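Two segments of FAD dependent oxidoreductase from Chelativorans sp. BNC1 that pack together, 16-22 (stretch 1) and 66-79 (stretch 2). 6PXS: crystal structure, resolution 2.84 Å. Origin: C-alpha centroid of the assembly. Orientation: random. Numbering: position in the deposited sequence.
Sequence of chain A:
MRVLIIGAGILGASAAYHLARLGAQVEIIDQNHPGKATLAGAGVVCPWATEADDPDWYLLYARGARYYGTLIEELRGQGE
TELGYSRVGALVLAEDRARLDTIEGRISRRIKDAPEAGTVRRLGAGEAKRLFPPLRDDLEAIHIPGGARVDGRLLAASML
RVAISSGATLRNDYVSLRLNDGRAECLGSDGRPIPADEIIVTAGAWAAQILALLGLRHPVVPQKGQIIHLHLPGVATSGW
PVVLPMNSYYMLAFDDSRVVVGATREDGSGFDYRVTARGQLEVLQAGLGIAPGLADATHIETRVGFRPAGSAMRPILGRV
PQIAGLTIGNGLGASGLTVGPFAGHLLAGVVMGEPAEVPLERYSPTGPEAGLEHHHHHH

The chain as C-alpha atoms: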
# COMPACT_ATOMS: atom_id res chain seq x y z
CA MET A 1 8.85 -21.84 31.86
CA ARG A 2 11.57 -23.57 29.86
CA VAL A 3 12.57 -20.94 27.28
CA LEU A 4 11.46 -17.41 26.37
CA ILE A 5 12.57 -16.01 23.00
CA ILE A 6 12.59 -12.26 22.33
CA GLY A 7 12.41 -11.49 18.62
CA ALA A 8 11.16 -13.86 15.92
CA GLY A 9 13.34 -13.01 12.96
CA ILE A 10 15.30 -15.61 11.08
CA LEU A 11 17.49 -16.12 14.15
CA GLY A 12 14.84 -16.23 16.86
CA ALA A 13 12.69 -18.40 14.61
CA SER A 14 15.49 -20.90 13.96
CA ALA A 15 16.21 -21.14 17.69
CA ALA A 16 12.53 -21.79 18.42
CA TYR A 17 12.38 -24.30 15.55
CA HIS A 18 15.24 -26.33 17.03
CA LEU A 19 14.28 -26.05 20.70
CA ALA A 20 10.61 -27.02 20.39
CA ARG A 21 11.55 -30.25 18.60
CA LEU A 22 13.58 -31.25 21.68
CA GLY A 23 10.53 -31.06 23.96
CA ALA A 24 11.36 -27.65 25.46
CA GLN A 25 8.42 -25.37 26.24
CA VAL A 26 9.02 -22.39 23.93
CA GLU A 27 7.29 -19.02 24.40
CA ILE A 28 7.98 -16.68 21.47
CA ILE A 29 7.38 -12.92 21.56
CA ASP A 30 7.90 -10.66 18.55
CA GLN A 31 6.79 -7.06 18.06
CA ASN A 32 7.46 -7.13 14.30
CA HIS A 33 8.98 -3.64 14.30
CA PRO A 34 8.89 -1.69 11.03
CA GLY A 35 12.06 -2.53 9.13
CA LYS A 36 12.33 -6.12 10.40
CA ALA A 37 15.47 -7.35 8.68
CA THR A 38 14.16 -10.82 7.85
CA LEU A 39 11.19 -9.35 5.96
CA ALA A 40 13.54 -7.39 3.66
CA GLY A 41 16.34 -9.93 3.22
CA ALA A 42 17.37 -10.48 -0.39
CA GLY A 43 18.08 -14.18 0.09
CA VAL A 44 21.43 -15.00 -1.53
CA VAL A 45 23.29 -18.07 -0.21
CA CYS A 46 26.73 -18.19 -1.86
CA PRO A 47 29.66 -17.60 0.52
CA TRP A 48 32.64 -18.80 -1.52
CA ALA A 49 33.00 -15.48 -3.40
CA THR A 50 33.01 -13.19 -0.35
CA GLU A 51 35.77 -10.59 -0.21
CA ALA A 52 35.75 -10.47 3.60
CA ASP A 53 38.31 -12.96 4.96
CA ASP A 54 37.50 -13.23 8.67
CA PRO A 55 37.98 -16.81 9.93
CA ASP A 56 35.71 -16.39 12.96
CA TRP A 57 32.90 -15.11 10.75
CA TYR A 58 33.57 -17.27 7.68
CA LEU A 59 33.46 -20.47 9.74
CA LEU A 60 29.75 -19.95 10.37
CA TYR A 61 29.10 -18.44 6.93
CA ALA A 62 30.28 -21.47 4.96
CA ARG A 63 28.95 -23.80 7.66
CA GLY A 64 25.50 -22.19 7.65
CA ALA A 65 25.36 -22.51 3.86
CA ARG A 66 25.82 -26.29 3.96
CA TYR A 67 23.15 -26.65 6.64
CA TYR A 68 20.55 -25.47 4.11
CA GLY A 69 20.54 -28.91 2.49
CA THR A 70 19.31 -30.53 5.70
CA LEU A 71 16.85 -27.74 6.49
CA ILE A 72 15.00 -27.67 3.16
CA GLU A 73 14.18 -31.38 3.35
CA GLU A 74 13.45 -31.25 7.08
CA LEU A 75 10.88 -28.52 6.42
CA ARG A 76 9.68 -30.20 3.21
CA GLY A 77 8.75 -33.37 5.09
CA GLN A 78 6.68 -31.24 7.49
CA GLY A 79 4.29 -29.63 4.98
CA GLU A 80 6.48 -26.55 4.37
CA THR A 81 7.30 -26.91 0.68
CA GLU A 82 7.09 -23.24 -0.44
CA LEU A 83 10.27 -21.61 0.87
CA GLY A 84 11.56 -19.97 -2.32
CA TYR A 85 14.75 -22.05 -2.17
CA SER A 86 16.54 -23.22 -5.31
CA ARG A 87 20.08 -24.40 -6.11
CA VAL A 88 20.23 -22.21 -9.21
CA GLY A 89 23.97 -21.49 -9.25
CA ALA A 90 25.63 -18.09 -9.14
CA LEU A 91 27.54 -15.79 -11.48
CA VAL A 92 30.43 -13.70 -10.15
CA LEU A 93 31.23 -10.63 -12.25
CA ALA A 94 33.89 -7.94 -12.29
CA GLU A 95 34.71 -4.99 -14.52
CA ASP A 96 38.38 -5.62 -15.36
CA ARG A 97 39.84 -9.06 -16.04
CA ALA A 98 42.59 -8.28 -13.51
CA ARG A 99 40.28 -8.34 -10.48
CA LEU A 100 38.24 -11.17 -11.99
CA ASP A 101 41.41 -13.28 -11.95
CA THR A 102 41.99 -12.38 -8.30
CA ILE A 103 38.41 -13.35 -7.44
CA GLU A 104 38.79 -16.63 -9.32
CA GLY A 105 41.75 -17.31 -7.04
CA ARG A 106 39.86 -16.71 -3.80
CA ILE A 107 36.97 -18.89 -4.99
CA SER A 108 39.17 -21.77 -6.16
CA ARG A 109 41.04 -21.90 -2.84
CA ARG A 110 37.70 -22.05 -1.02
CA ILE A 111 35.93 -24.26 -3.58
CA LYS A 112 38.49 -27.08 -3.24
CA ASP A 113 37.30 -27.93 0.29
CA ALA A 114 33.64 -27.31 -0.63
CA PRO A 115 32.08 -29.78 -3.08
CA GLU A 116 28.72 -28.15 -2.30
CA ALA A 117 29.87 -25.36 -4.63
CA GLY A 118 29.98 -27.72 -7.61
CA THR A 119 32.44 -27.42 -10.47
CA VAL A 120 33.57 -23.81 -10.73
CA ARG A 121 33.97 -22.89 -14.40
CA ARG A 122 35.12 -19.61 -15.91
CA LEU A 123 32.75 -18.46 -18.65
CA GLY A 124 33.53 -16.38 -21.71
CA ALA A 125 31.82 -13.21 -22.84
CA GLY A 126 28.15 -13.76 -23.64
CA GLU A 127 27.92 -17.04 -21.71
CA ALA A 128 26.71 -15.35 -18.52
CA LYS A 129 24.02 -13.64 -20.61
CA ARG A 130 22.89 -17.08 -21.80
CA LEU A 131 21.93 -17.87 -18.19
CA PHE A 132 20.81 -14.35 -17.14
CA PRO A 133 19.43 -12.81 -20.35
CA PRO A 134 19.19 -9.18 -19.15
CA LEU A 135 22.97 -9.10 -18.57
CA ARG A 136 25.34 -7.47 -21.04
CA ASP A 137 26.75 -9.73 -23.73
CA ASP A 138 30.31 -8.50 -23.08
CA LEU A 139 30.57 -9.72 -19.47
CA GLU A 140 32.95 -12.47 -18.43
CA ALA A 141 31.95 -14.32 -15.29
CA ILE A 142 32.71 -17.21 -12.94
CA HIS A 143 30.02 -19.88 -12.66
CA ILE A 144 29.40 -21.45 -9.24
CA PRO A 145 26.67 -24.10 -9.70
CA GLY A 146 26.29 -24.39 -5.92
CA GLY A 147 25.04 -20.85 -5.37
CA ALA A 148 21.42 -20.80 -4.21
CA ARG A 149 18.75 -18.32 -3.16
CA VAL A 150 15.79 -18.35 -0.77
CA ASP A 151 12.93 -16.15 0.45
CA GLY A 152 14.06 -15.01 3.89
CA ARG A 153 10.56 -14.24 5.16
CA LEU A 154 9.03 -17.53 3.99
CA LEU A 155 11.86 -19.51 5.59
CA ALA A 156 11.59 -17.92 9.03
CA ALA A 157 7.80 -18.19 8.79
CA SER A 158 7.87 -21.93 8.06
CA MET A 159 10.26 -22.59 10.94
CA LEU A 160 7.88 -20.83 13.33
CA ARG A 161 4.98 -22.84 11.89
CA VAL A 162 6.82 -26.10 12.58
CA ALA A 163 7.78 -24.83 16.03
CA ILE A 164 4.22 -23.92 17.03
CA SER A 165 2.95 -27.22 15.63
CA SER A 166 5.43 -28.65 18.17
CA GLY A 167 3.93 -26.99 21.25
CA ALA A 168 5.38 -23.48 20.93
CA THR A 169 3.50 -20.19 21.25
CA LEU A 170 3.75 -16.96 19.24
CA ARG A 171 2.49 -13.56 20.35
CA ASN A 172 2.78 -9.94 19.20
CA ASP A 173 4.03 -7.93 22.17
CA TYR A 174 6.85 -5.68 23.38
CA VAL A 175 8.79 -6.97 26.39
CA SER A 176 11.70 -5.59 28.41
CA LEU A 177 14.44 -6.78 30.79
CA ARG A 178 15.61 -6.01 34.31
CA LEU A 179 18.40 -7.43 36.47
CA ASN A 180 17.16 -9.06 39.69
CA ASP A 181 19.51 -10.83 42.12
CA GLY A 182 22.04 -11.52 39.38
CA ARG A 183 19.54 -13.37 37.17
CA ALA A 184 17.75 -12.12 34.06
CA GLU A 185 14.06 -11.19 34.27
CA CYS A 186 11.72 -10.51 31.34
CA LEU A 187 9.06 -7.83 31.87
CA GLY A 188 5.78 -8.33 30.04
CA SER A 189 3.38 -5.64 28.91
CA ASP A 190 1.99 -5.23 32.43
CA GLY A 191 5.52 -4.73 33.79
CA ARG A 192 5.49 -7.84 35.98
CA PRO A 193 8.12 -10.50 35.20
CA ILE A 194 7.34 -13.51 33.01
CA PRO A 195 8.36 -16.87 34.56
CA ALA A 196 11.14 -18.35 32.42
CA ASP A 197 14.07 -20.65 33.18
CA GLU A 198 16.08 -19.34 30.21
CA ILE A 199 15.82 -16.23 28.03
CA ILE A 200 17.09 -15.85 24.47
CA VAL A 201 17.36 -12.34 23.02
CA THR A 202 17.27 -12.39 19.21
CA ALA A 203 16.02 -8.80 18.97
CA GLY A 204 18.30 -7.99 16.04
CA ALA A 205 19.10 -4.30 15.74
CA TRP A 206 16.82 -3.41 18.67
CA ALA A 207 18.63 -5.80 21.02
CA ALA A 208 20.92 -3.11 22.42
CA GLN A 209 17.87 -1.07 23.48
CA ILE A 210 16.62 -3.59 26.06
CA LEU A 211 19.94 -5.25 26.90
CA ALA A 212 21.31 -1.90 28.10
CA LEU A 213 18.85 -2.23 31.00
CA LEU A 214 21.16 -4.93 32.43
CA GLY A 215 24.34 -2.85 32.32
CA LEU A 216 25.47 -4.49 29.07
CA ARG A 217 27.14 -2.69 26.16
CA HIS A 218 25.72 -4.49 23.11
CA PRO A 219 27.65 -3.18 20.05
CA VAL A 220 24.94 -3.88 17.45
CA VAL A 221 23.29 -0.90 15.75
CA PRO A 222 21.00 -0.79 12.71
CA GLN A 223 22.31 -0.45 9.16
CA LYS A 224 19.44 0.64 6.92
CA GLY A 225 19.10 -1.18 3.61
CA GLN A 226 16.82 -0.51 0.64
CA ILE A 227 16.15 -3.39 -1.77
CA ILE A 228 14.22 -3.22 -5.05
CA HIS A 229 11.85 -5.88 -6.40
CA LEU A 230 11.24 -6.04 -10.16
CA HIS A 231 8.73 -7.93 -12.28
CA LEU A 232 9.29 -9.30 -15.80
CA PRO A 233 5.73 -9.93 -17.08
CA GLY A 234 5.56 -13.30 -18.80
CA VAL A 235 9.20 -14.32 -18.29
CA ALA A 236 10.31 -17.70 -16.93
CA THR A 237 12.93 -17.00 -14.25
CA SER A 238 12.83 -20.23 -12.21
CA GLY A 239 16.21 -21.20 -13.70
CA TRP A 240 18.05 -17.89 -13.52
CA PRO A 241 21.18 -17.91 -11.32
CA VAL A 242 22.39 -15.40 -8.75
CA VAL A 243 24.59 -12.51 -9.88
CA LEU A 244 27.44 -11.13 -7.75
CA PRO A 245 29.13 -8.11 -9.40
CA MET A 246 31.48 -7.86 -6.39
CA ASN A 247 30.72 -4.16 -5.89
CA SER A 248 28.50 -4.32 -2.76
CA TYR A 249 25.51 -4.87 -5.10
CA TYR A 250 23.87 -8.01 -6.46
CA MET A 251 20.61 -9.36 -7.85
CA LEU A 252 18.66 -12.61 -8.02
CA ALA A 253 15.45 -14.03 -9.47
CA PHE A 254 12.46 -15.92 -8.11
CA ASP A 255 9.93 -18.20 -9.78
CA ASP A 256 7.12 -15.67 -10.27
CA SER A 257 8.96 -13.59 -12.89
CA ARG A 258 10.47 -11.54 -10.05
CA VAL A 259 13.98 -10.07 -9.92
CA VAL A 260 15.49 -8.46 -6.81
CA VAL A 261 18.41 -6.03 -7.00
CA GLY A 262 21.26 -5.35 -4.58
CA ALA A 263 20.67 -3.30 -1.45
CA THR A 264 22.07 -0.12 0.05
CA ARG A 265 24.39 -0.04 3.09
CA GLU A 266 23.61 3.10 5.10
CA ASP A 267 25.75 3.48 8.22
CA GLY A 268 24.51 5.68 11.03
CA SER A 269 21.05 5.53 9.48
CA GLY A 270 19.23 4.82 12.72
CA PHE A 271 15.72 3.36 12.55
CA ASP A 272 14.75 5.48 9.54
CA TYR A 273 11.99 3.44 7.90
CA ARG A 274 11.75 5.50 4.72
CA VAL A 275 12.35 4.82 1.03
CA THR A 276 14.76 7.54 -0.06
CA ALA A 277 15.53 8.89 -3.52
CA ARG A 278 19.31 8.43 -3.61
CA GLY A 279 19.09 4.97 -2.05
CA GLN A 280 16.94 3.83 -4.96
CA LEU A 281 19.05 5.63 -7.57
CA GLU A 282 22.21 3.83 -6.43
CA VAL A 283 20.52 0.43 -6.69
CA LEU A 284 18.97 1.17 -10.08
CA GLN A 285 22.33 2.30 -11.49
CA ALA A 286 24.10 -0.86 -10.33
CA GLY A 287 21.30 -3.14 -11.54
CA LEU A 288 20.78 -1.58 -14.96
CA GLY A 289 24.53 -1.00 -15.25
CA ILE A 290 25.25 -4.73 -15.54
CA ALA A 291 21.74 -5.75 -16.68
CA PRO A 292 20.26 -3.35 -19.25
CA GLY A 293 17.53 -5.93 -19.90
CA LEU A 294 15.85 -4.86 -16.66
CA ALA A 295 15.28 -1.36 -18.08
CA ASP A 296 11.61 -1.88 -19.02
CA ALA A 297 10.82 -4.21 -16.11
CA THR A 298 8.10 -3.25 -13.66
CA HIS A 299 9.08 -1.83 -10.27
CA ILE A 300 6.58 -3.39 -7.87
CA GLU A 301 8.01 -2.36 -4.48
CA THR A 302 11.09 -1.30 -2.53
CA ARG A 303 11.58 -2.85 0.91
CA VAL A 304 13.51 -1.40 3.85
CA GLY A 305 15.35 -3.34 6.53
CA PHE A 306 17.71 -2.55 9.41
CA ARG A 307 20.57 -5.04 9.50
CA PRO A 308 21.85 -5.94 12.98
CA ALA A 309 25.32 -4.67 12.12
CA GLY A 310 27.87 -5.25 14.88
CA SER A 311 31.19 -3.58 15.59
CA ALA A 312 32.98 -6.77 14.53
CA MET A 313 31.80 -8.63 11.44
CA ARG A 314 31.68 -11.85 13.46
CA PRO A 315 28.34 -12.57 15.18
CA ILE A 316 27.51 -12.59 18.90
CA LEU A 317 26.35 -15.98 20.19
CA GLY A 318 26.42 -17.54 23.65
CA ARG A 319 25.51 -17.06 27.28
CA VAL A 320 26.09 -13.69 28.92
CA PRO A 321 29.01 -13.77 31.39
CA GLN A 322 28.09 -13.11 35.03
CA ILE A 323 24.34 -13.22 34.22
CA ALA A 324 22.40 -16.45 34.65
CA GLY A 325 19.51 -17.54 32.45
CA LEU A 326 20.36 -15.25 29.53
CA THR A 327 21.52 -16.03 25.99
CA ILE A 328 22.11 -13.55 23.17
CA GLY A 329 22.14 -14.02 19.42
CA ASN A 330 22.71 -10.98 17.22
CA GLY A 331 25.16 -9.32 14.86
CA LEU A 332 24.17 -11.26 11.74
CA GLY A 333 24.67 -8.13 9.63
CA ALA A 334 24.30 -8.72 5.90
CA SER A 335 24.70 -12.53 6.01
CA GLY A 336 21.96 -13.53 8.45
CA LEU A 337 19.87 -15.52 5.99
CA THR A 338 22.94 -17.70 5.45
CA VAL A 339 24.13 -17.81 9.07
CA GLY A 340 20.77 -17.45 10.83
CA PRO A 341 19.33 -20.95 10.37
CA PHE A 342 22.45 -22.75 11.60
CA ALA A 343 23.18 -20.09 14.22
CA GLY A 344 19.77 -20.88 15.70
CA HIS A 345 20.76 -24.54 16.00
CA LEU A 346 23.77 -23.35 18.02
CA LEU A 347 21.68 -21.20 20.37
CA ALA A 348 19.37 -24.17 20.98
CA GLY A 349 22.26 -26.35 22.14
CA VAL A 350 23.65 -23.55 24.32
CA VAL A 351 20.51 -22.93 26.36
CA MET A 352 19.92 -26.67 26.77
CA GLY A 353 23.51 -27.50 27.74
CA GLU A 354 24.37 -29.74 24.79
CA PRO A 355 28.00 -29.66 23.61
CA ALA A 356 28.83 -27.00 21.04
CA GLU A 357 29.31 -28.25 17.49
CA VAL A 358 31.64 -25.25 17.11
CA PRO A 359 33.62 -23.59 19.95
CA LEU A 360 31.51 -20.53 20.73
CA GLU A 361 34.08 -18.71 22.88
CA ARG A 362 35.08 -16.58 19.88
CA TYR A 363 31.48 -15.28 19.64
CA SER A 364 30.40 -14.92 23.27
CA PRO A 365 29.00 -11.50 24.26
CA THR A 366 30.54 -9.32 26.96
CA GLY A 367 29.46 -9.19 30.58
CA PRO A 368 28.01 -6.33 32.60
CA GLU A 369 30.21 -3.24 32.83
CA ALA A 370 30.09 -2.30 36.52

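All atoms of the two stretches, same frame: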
# COMPACT_ATOMS: atom_id res chain seq x y z
N ALA A 16 13.79 -21.17 18.03
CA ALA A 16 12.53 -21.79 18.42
C ALA A 16 12.32 -23.10 17.67
O ALA A 16 11.92 -24.11 18.26
CB ALA A 16 11.37 -20.84 18.16
N TYR A 17 12.59 -23.10 16.36
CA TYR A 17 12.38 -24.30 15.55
C TYR A 17 13.18 -25.48 16.09
O TYR A 17 12.70 -26.62 16.09
CB TYR A 17 12.74 -24.01 14.10
CG TYR A 17 12.88 -25.24 13.23
CD1 TYR A 17 11.76 -25.88 12.72
CD2 TYR A 17 14.13 -25.74 12.90
CE1 TYR A 17 11.88 -26.99 11.91
CE2 TYR A 17 14.26 -26.85 12.09
CZ TYR A 17 13.13 -27.48 11.60
OH TYR A 17 13.26 -28.59 10.80
N HIS A 18 14.41 -25.23 16.55
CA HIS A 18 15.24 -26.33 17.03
C HIS A 18 14.89 -26.72 18.46
O HIS A 18 14.91 -27.91 18.80
CB HIS A 18 16.72 -25.95 16.93
CG HIS A 18 17.22 -25.82 15.52
ND1 HIS A 18 17.07 -24.67 14.78
CD2 HIS A 18 17.86 -26.70 14.72
CE1 HIS A 18 17.60 -24.84 13.58
NE2 HIS A 18 18.09 -26.07 13.52
N LEU A 19 14.55 -25.75 19.30
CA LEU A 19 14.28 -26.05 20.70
C LEU A 19 12.98 -26.83 20.86
O LEU A 19 12.93 -27.84 21.58
CB LEU A 19 14.22 -24.75 21.51
CG LEU A 19 15.56 -24.08 21.79
CD1 LEU A 19 15.35 -22.67 22.30
CD2 LEU A 19 16.35 -24.90 22.80
N ALA A 20 11.91 -26.38 20.20
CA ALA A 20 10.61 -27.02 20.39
C ALA A 20 10.63 -28.49 19.99
O ALA A 20 9.90 -29.30 20.57
CB ALA A 20 9.54 -26.27 19.59
N ARG A 21 11.46 -28.85 19.01
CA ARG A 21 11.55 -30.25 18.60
C ARG A 21 12.23 -31.12 19.64
O ARG A 21 12.10 -32.35 19.59
CB ARG A 21 12.29 -30.36 17.27
CG ARG A 21 11.64 -29.58 16.14
CD ARG A 21 12.29 -29.90 14.81
NE ARG A 21 11.63 -31.03 14.15
CZ ARG A 21 12.14 -31.70 13.12
NH1 ARG A 21 13.32 -31.37 12.63
NH2 ARG A 21 11.46 -32.71 12.59
N LEU A 22 12.94 -30.52 20.59
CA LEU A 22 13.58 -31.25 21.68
C LEU A 22 12.74 -31.23 22.96
O LEU A 22 13.28 -31.45 24.05
CB LEU A 22 14.97 -30.68 21.95
CG LEU A 22 15.84 -30.47 20.71
CD1 LEU A 22 17.26 -30.11 21.09
CD2 LEU A 22 15.81 -31.71 19.81
N ARG A 66 26.00 -24.85 4.16
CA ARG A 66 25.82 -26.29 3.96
C ARG A 66 24.63 -26.82 4.73
O ARG A 66 24.00 -27.80 4.31
CB ARG A 66 27.09 -27.03 4.39
CG ARG A 66 28.30 -26.78 3.50
CD ARG A 66 29.38 -27.83 3.73
NE ARG A 66 29.83 -27.86 5.12
CZ ARG A 66 30.87 -27.18 5.59
NH1 ARG A 66 31.59 -26.40 4.80
NH2 ARG A 66 31.20 -27.29 6.87
N TYR A 67 24.28 -26.19 5.86
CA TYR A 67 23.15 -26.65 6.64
C TYR A 67 21.83 -26.50 5.90
O TYR A 67 20.84 -27.14 6.26
CB TYR A 67 23.08 -25.90 7.98
CG TYR A 67 21.98 -26.38 8.89
CD1 TYR A 67 21.79 -27.73 9.13
CD2 TYR A 67 21.13 -25.48 9.52
CE1 TYR A 67 20.78 -28.17 9.96
CE2 TYR A 67 20.11 -25.91 10.35
CZ TYR A 67 19.95 -27.26 10.57
OH TYR A 67 18.95 -27.71 11.40
N TYR A 68 21.80 -25.67 4.85
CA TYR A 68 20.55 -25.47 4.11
C TYR A 68 20.06 -26.77 3.49
O TYR A 68 18.84 -26.99 3.41
CB TYR A 68 20.74 -24.40 3.04
CG TYR A 68 20.21 -23.05 3.44
CD1 TYR A 68 20.96 -22.20 4.25
CD2 TYR A 68 18.97 -22.61 3.01
CE1 TYR A 68 20.47 -20.96 4.62
CE2 TYR A 68 18.48 -21.37 3.37
CZ TYR A 68 19.23 -20.55 4.17
OH TYR A 68 18.74 -19.32 4.54
N GLY A 69 20.97 -27.63 3.05
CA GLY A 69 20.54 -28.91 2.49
C GLY A 69 19.66 -29.69 3.45
O GLY A 69 18.59 -30.18 3.07
N THR A 70 20.10 -29.81 4.70
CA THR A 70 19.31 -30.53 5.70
C THR A 70 17.99 -29.82 5.97
O THR A 70 16.94 -30.47 6.10
CB THR A 70 20.10 -30.65 7.00
OG1 THR A 70 21.39 -31.21 6.73
CG2 THR A 70 19.37 -31.53 8.01
N LEU A 71 18.02 -28.49 6.05
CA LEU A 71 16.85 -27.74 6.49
C LEU A 71 15.72 -27.82 5.48
O LEU A 71 14.55 -28.01 5.86
CB LEU A 71 17.25 -26.29 6.74
CG LEU A 71 16.25 -25.37 7.44
CD1 LEU A 71 15.84 -25.94 8.78
CD2 LEU A 71 16.87 -24.00 7.60
N ILE A 72 16.03 -27.69 4.19
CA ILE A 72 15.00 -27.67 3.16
C ILE A 72 14.19 -28.97 3.20
O ILE A 72 12.96 -28.95 3.14
CB ILE A 72 15.62 -27.44 1.77
CG1 ILE A 72 16.28 -26.05 1.70
CG2 ILE A 72 14.57 -27.59 0.68
CD1 ILE A 72 15.32 -24.89 1.87
N GLU A 73 14.88 -30.11 3.29
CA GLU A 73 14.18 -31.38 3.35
C GLU A 73 13.45 -31.54 4.68
O GLU A 73 12.30 -32.01 4.71
CB GLU A 73 15.16 -32.53 3.13
CG GLU A 73 15.82 -32.54 1.76
CD GLU A 73 14.84 -32.78 0.64
OE1 GLU A 73 13.75 -33.34 0.90
OE2 GLU A 73 15.15 -32.41 -0.52
N GLU A 74 14.10 -31.17 5.78
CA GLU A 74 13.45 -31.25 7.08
C GLU A 74 12.13 -30.49 7.08
O GLU A 74 11.11 -30.99 7.57
CB GLU A 74 14.39 -30.70 8.16
CG GLU A 74 14.38 -31.49 9.46
CD GLU A 74 15.48 -31.05 10.41
OE1 GLU A 74 16.53 -30.57 9.94
OE2 GLU A 74 15.29 -31.19 11.64
N LEU A 75 12.12 -29.28 6.52
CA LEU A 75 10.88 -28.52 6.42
C LEU A 75 9.95 -29.11 5.37
O LEU A 75 8.73 -29.12 5.55
CB LEU A 75 11.19 -27.06 6.09
CG LEU A 75 11.85 -26.24 7.21
CD1 LEU A 75 12.41 -24.95 6.66
CD2 LEU A 75 10.85 -25.96 8.32
N ARG A 76 10.51 -29.60 4.26
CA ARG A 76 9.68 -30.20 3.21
C ARG A 76 8.84 -31.33 3.77
O ARG A 76 7.63 -31.41 3.52
CB ARG A 76 10.56 -30.70 2.07
CG ARG A 76 9.80 -31.39 0.94
CD ARG A 76 10.66 -32.45 0.25
NE ARG A 76 9.84 -33.44 -0.44
CZ ARG A 76 9.26 -34.48 0.14
NH1 ARG A 76 9.40 -34.68 1.45
NH2 ARG A 76 8.53 -35.33 -0.57
N GLY A 77 9.45 -32.22 4.55
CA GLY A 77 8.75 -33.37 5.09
C GLY A 77 7.79 -33.01 6.21
O GLY A 77 7.23 -33.91 6.85
N GLN A 78 7.58 -31.72 6.44
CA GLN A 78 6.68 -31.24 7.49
C GLN A 78 5.55 -30.38 6.92
O GLN A 78 4.89 -29.66 7.68
CB GLN A 78 7.46 -30.46 8.54
CG GLN A 78 6.91 -30.61 9.95
CD GLN A 78 7.29 -31.94 10.59
OE1 GLN A 78 8.23 -32.60 10.15
NE2 GLN A 78 6.55 -32.33 11.62
N GLY A 79 5.33 -30.42 5.61
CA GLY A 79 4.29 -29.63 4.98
C GLY A 79 4.73 -28.27 4.50
O GLY A 79 3.92 -27.57 3.87

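Two helical segments meet here through their side chains alone. The helix of stretch 1, which begins earlier in the chain, and helix 66-76 of stretch 2 run with 65° between their N-to-C directions. Their axes come no closer than 13.7 Å. The nearest CA atoms across the stretches, those of Tyr17 and Leu75, are 10.2 Å apart, so long side chains must span the gap. The buried surface is modest, 305 Å² over both sides.

Ala16 does not reach stretch 2. Tyr17 makes the largest contribution from stretch 1. Its CA-to-CB bond points toward stretch 2, and its ring, in the t rotamer, reaches two leucines of stretch 2. Tyr17 CE2 lies 3.8 Å from Leu71 CD1, and Tyr17 CE1 lies 3.9 Å from Leu75 CD2. These are apolar contacts. Leu71 and Leu75 are one helical turn apart, linked by a backbone hydrogen bond from Leu75 N to Leu71 O of 2.8 Å, so both can reach the same ring. The phenol oxygen ends near a carboxylate, with Tyr17 OH 3.4 Å from Glu74 OE2.

The CA-to-CB bond of His18 points sideways, but the end of the side chain comes nearer. His18 NE2 and Tyr67 OH form a hydrogen bond of 2.8 Å, in which either could be the donor. The bond lies near the plane of both rings. The rings meet rim to rim, with centroids 5.9 Å apart and planes at 34°, and do not stack.

Leu19 and Ala20 make no contact with stretch 2. The CA-to-CB bond of Arg21 points toward it, and the side chain forms a salt bridge with Glu74, pairing opposite charges. The modelled distance from Arg21 NH1 to Glu74 OE2, 2.2 Å, is too short to be realistic, so the detailed geometry is uncertain. Past the helix, Gln78 OE1 lies 4.0 Å from Arg21 NH2, a looser approach. Leu22 stays out of reach.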